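Local coordinates for protein minor fimbrium tip subunit Mfa3 (Porphyromonas gingivalis ATCC 33277, PDB 5NF4) that forms part of the tip of the minor fimbriae, filaments that mediate biofilm formation and adhesion to host cells and to other oral bacteria, at residues A[253-264]-A[272-280]. Sequence-based numbering, arbitrary orientation.
Sequences MPEAIVESTKWW and NKPINFFRL
W264 packs its indole against N272 and F277. The carboxamide of N272 lies stacked over one face of the indole, with the two planes 21° apart. N272 ND2 sits almost over the centre of the six-membered ring, 3.3 Å above the indole plane. N272 OD1 accepts a hydrogen bond from the backbone N of G265, which helps to fix the rotation of the amide. F277 meets the indole differently. The W264 edge points at the face of the F277 phenyl ring in a T-shaped stack, with centroids 5.2 Å apart and planes at 72°. The leading atom is W264 CH2, 3.7 Å from F277 CG. With CG anti to the backbone N (chi1 -176°), the W264 indole extends to N272 and F277. I275 lies between W264 and V258 and touches both. Its CG2 methyl touches the indole edge at W264 CE3, while its CD1 lies against the backbone of W263 and W264. The CG1 branch of I275 meets V258 CG1 at 4.1 Å, and the two side chains cross at about a right angle. V258 also rests both methyls on CG of P274. Further along, the side chain of N276 packs against M253 and A256. No direct hydrogen bond joins the two segments. One water bridges them instead, accepting from K262 NZ (2.9 Å) and donating to K273 O. K262 NZ also forms a salt bridge with E230. I275 N bonds to N272 O (2.8 Å) across a type VIa turn, with cis P274 in its third position. The contact packs the start and end of the connection 255-276 together, and the cis-proline turn leads into strand 277-282. This connection spans two intervening strands, 238-242 and 210-216, in the beta-rich fold of this FimB/Mfa2-family protein.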
ATOM      1  N   MET A 253      -0.035   7.279  -1.329  1.00 31.18           N
ATOM      2  CA  MET A 253       1.158   7.198  -2.138  1.00 32.72           C
ATOM      3  C   MET A 253       1.741   5.789  -2.129  1.00 31.14           C
ATOM      4  O   MET A 253       1.559   5.034  -1.162  1.00 31.37           O
ATOM      5  CB  MET A 253       2.239   8.169  -1.667  1.00 32.11           C
ATOM      6  CG  MET A 253       2.725   7.981  -0.264  1.00 36.59           C
ATOM      7  SD  MET A 253       1.543   8.433   1.032  1.00 34.92           S
ATOM      8  CE  MET A 253       2.751   9.044   2.246  1.00 31.82           C
ATOM      9  N   PRO A 254       2.457   5.459  -3.196  1.00 28.86           N
ATOM     10  CA  PRO A 254       3.058   4.125  -3.166  1.00 29.88           C
ATOM     11  C   PRO A 254       4.149   3.990  -2.113  1.00 31.45           C
ATOM     12  O   PRO A 254       4.759   4.966  -1.686  1.00 30.32           O
ATOM     13  CB  PRO A 254       3.637   3.970  -4.557  1.00 31.15           C
ATOM     14  CG  PRO A 254       2.958   5.002  -5.399  1.00 31.42           C
ATOM     15  CD  PRO A 254       2.746   6.152  -4.464  1.00 29.78           C
ATOM     16  N   GLU A 255       4.379   2.758  -1.689  1.00 28.62           N
ATOM     17  CA  GLU A 255       5.552   2.434  -0.898  1.00 28.97           C
ATOM     18  C   GLU A 255       6.786   3.095  -1.476  1.00 29.58           C
ATOM     19  O   GLU A 255       6.966   3.127  -2.693  1.00 29.46           O
ATOM     20  CB  GLU A 255       5.721   0.905  -0.856  1.00 29.16           C
ATOM     21  CG  GLU A 255       6.890   0.418  -0.076  1.00 33.85           C
ATOM     22  CD  GLU A 255       6.817  -1.068   0.046  1.00 39.08           C
ATOM     23  OE1 GLU A 255       6.145  -1.547   0.990  1.00 36.78           O
ATOM     24  OE2 GLU A 255       7.384  -1.734  -0.844  1.00 34.62           O
ATOM     25  N   ALA A 256       7.632   3.623  -0.604  1.00 28.33           N
ATOM     26  CA  ALA A 256       8.856   4.273  -1.013  1.00 26.82           C
ATOM     27  C   ALA A 256       9.958   3.949  -0.038  1.00 31.96           C
ATOM     28  O   ALA A 256       9.893   4.333   1.134  1.00 31.98           O
ATOM     29  CB  ALA A 256       8.658   5.808  -1.117  1.00 29.14           C
ATOM     30  N   ILE A 257      10.954   3.204  -0.508  1.00 31.87           N
ATOM     31  CA  ILE A 257      12.123   2.896   0.306  1.00 31.58           C
ATOM     32  C   ILE A 257      13.087   4.063   0.324  1.00 32.68           C
ATOM     33  O   ILE A 257      13.416   4.613  -0.717  1.00 32.75           O
ATOM     34  CB  ILE A 257      12.880   1.676  -0.223  1.00 31.84           C
ATOM     35  CG1 ILE A 257      11.937   0.491  -0.399  1.00 33.61           C
ATOM     36  CG2 ILE A 257      14.051   1.340   0.697  1.00 33.51           C
ATOM     37  CD1 ILE A 257      11.138   0.126   0.826  1.00 39.40           C
ATOM     38  N   VAL A 258      13.560   4.424   1.515  1.00 31.66           N
ATOM     39  CA  VAL A 258      14.639   5.403   1.659  1.00 30.95           C
ATOM     40  C   VAL A 258      15.808   4.779   2.403  1.00 32.02           C
ATOM     41  O   VAL A 258      15.632   4.228   3.496  1.00 32.33           O
ATOM     42  CB  VAL A 258      14.166   6.650   2.425  1.00 33.34           C
ATOM     43  CG1 VAL A 258      15.253   7.742   2.408  1.00 32.44           C
ATOM     44  CG2 VAL A 258      12.846   7.189   1.820  1.00 33.56           C
ATOM     45  N   GLU A 259      16.994   4.834   1.808  1.00 30.95           N
ATOM     46  CA  GLU A 259      18.188   4.255   2.435  1.00 34.30           C
ATOM     47  C   GLU A 259      18.409   4.892   3.797  1.00 36.45           C
ATOM     48  O   GLU A 259      18.211   6.112   3.984  1.00 32.41           O
ATOM     49  CB  GLU A 259      19.421   4.436   1.518  1.00 33.68           C
ATOM     50  CG  GLU A 259      19.341   3.522   0.319  1.00 36.42           C
ATOM     51  CD  GLU A 259      20.298   3.891  -0.802  1.00 48.69           C
ATOM     52  OE1 GLU A 259      21.203   4.719  -0.583  1.00 47.78           O
ATOM     53  OE2 GLU A 259      20.130   3.348  -1.909  1.00 51.11           O
ATOM     54  N   SER A 260      18.825   4.086   4.766  1.00 34.22           N
ATOM     55  CA  SER A 260      18.919   4.573   6.137  1.00 37.07           C
ATOM     56  C   SER A 260      20.235   5.298   6.396  1.00 39.86           C
ATOM     57  O   SER A 260      20.521   5.691   7.517  1.00 43.97           O
ATOM     58  CB  SER A 260      18.744   3.403   7.114  1.00 38.69           C
ATOM     59  OG  SER A 260      19.763   2.461   6.931  1.00 43.09           O
ATOM     60  N   THR A 261      21.024   5.484   5.347  1.00 35.40           N
ATOM     61  CA  THR A 261      22.206   6.320   5.404  1.00 38.89           C
ATOM     62  C   THR A 261      21.871   7.789   5.102  1.00 39.94           C
ATOM     63  O   THR A 261      22.730   8.645   5.231  1.00 41.34           O
ATOM     64  CB  THR A 261      23.234   5.858   4.396  1.00 45.05           C
ATOM     65  OG1 THR A 261      22.592   5.717   3.130  1.00 42.94           O
ATOM     66  CG2 THR A 261      23.848   4.530   4.812  1.00 50.51           C
ATOM     67  N   LYS A 262      20.640   8.043   4.668  1.00 36.89           N
ATOM     68  CA  LYS A 262      20.146   9.391   4.345  1.00 35.81           C
ATOM     69  C   LYS A 262      19.263   9.980   5.444  1.00 37.61           C
ATOM     70  O   LYS A 262      18.650   9.242   6.218  1.00 38.92           O
ATOM     71  CB  LYS A 262      19.341   9.345   3.036  1.00 33.35           C
ATOM     72  CG  LYS A 262      20.148   8.919   1.836  1.00 34.93           C
ATOM     73  CD  LYS A 262      19.327   8.820   0.578  1.00 37.93           C
ATOM     74  CE  LYS A 262      20.250   8.361  -0.554  1.00 38.65           C
ATOM     75  NZ  LYS A 262      19.558   8.112  -1.820  1.00 43.93           N
ATOM     76  N   TRP A 263      19.149  11.314   5.486  1.00 34.17           N
ATOM     77  CA  TRP A 263      18.135  11.935   6.304  1.00 34.12           C
ATOM     78  C   TRP A 263      17.800  13.296   5.715  1.00 36.11           C
ATOM     79  O   TRP A 263      18.444  13.719   4.766  1.00 36.19           O
ATOM     80  CB  TRP A 263      18.575  12.062   7.761  1.00 36.78           C
ATOM     81  CG  TRP A 263      19.811  12.856   8.044  1.00 42.49           C
ATOM     82  CD1 TRP A 263      19.877  14.195   8.307  1.00 44.17           C
ATOM     83  CD2 TRP A 263      21.153  12.365   8.139  1.00 41.35           C
ATOM     84  NE1 TRP A 263      21.176  14.569   8.547  1.00 43.64           N
ATOM     85  CE2 TRP A 263      21.983  13.467   8.450  1.00 47.11           C
ATOM     86  CE3 TRP A 263      21.740  11.105   7.980  1.00 39.35           C
ATOM     87  CZ2 TRP A 263      23.363  13.351   8.614  1.00 55.80           C
ATOM     88  CZ3 TRP A 263      23.130  10.990   8.134  1.00 44.96           C
ATOM     89  CH2 TRP A 263      23.918  12.112   8.455  1.00 49.77           C
ATOM     90  N   TRP A 264      16.786  13.940   6.284  1.00 37.01           N
ATOM     91  CA  TRP A 264      16.280  15.214   5.798  1.00 36.97           C
ATOM     92  C   TRP A 264      17.419  16.206   5.704  1.00 39.53           C
ATOM     93  O   TRP A 264      18.136  16.433   6.672  1.00 40.14           O
ATOM     94  CB  TRP A 264      15.183  15.740   6.731  1.00 36.49           C
ATOM     95  CG  TRP A 264      14.509  17.004   6.281  1.00 40.05           C
ATOM     96  CD1 TRP A 264      14.683  18.266   6.787  1.00 41.64           C
ATOM     97  CD2 TRP A 264      13.544  17.118   5.233  1.00 35.85           C
ATOM     98  NE1 TRP A 264      13.879  19.165   6.111  1.00 40.01           N
ATOM     99  CE2 TRP A 264      13.175  18.481   5.148  1.00 37.63           C
ATOM    100  CE3 TRP A 264      12.964  16.201   4.347  1.00 36.46           C
ATOM    101  CZ2 TRP A 264      12.239  18.940   4.216  1.00 44.48           C
ATOM    102  CZ3 TRP A 264      12.045  16.648   3.430  1.00 36.28           C
ATOM    103  CH2 TRP A 264      11.678  18.004   3.375  1.00 38.63           C
ATOM    104  N   ASN A 272      15.366  16.865  -1.484  1.00 35.29           N
ATOM    105  CA  ASN A 272      15.309  15.820  -0.466  1.00 34.72           C
ATOM    106  C   ASN A 272      14.711  14.508  -0.972  1.00 34.72           C
ATOM    107  O   ASN A 272      14.206  13.711  -0.174  1.00 33.74           O
ATOM    108  CB  ASN A 272      14.534  16.306   0.772  1.00 35.12           C
ATOM    109  CG  ASN A 272      15.403  17.128   1.723  1.00 37.48           C
ATOM    110  OD1 ASN A 272      16.478  16.686   2.140  1.00 40.33           O
ATOM    111  ND2 ASN A 272      14.964  18.343   2.035  1.00 38.95           N
ATOM    112  N   LYS A 273      14.757  14.271  -2.282  1.00 32.45           N
ATOM    113  CA  LYS A 273      14.263  12.998  -2.787  1.00 31.93           C
ATOM    114  C   LYS A 273      15.202  11.915  -2.272  1.00 31.31           C
ATOM    115  O   LYS A 273      16.415  12.129  -2.221  1.00 34.10           O
ATOM    116  CB  LYS A 273      14.206  12.971  -4.317  1.00 35.43           C
ATOM    117  CG  LYS A 273      13.058  13.780  -4.936  1.00 36.04           C
ATOM    118  CD  LYS A 273      13.342  14.074  -6.398  1.00 38.83           C
ATOM    119  CE  LYS A 273      12.182  14.725  -7.120  1.00 50.80           C
ATOM    120  NZ  LYS A 273      12.597  15.031  -8.537  1.00 61.57           N
ATOM    121  N   PRO A 274      14.662  10.745  -1.932  1.00 31.28           N
ATOM    122  CA  PRO A 274      13.290  10.274  -2.117  1.00 30.68           C
ATOM    123  C   PRO A 274      12.384  10.434  -0.897  1.00 29.73           C
ATOM    124  O   PRO A 274      11.333   9.803  -0.836  1.00 30.40           O
ATOM    125  CB  PRO A 274      13.484   8.771  -2.427  1.00 32.05           C
ATOM    126  CG  PRO A 274      14.693   8.407  -1.533  1.00 32.91           C
ATOM    127  CD  PRO A 274      15.580   9.648  -1.533  1.00 33.91           C
ATOM    128  N   ILE A 275      12.779  11.256   0.066  1.00 32.67           N
ATOM    129  CA  ILE A 275      11.962  11.421   1.255  1.00 31.86           C
ATOM    130  C   ILE A 275      10.612  12.044   0.888  1.00 31.78           C
ATOM    131  O   ILE A 275      10.548  13.089   0.249  1.00 30.77           O
ATOM    132  CB  ILE A 275      12.674  12.290   2.339  1.00 31.41           C
ATOM    133  CG1 ILE A 275      13.930  11.564   2.821  1.00 33.13           C
ATOM    134  CG2 ILE A 275      11.724  12.609   3.521  1.00 29.78           C
ATOM    135  CD1 ILE A 275      14.846  12.381   3.749  1.00 34.77           C
ATOM    136  N   ASN A 276       9.532  11.390   1.308  1.00 28.73           N
ATOM    137  CA  ASN A 276       8.192  11.946   1.181  1.00 29.23           C
ATOM    138  C   ASN A 276       7.939  12.988   2.257  1.00 29.74           C
ATOM    139  O   ASN A 276       8.304  12.792   3.409  1.00 31.72           O
ATOM    140  CB  ASN A 276       7.132  10.849   1.310  1.00 32.11           C
ATOM    141  CG  ASN A 276       7.135   9.869   0.161  1.00 32.86           C
ATOM    142  OD1 ASN A 276       8.182   9.513  -0.434  1.00 35.03           O
ATOM    143  ND2 ASN A 276       5.962   9.436  -0.170  1.00 29.21           N
ATOM    144  N   PHE A 277       7.327  14.113   1.900  1.00 32.21           N
ATOM    145  CA  PHE A 277       6.947  15.071   2.919  1.00 35.60           C
ATOM    146  C   PHE A 277       5.684  15.770   2.497  1.00 36.38           C
ATOM    147  O   PHE A 277       5.340  15.760   1.310  1.00 35.50           O
ATOM    148  CB  PHE A 277       8.067  16.106   3.160  1.00 34.53           C
ATOM    149  CG  PHE A 277       8.350  17.017   1.981  1.00 34.86           C
ATOM    150  CD1 PHE A 277       9.188  16.601   0.947  1.00 36.51           C
ATOM    151  CD2 PHE A 277       7.836  18.320   1.934  1.00 33.31           C
ATOM    152  CE1 PHE A 277       9.485  17.452  -0.132  1.00 33.25           C
ATOM    153  CE2 PHE A 277       8.128  19.145   0.882  1.00 34.31           C
ATOM    154  CZ  PHE A 277       8.962  18.732  -0.147  1.00 33.16           C
ATOM    155  N   PHE A 278       4.987  16.369   3.460  1.00 34.80           N
ATOM    156  CA  PHE A 278       3.869  17.212   3.095  1.00 34.19           C
ATOM    157  C   PHE A 278       4.197  18.640   3.480  1.00 35.12           C
ATOM    158  O   PHE A 278       4.927  18.911   4.439  1.00 35.11           O
ATOM    159  CB  PHE A 278       2.520  16.735   3.679  1.00 36.30           C
ATOM    160  CG  PHE A 278       2.419  16.699   5.182  1.00 36.33           C
ATOM    161  CD1 PHE A 278       1.887  17.766   5.878  1.00 39.16           C
ATOM    162  CD2 PHE A 278       2.750  15.551   5.891  1.00 36.45           C
ATOM    163  CE1 PHE A 278       1.733  17.716   7.270  1.00 41.50           C
ATOM    164  CE2 PHE A 278       2.601  15.505   7.284  1.00 36.85           C
ATOM    165  CZ  PHE A 278       2.092  16.577   7.965  1.00 38.92           C
ATOM    166  N   ARG A 279       3.731  19.524   2.620  1.00 35.78           N
ATOM    167  CA  ARG A 279       3.950  20.958   2.744  1.00 41.33           C
ATOM    168  C   ARG A 279       2.668  21.677   3.119  1.00 42.84           C
ATOM    169  O   ARG A 279       1.676  21.603   2.396  1.00 39.91           O
ATOM    170  CB  ARG A 279       4.501  21.475   1.429  1.00 38.51           C
ATOM    171  CG  ARG A 279       4.528  22.972   1.327  1.00 44.51           C
ATOM    172  CD  ARG A 279       5.271  23.392   0.080  1.00 58.83           C
ATOM    173  NE  ARG A 279       6.702  23.132   0.198  1.00 59.04           N
ATOM    174  CZ  ARG A 279       7.486  22.706  -0.790  1.00 59.91           C
ATOM    175  NH1 ARG A 279       6.987  22.450  -1.997  1.00 61.70           N
ATOM    176  NH2 ARG A 279       8.785  22.525  -0.559  1.00 54.34           N
ATOM    177  N   LEU A 280       2.692  22.382   4.252  1.00 36.41           N
ATOM    178  CA  LEU A 280       1.555  23.172   4.689  1.00 35.95           C
ATOM    179  C   LEU A 280       1.836  24.592   4.373  1.00 39.98           C
ATOM    180  O   LEU A 280       2.847  25.120   4.817  1.00 46.78           O
ATOM    181  CB  LEU A 280       1.325  23.050   6.189  1.00 42.18           C
ATOM    182  CG  LEU A 280       1.190  21.664   6.793  1.00 56.56           C
ATOM    183  CD1 LEU A 280       1.261  21.843   8.285  1.00 67.98           C
ATOM    184  CD2 LEU A 280      -0.121  21.054   6.386  1.00 73.92           C
TER
HETATM  185  O   HOH W   1      18.685  10.749  -2.801  1.00 44.01           O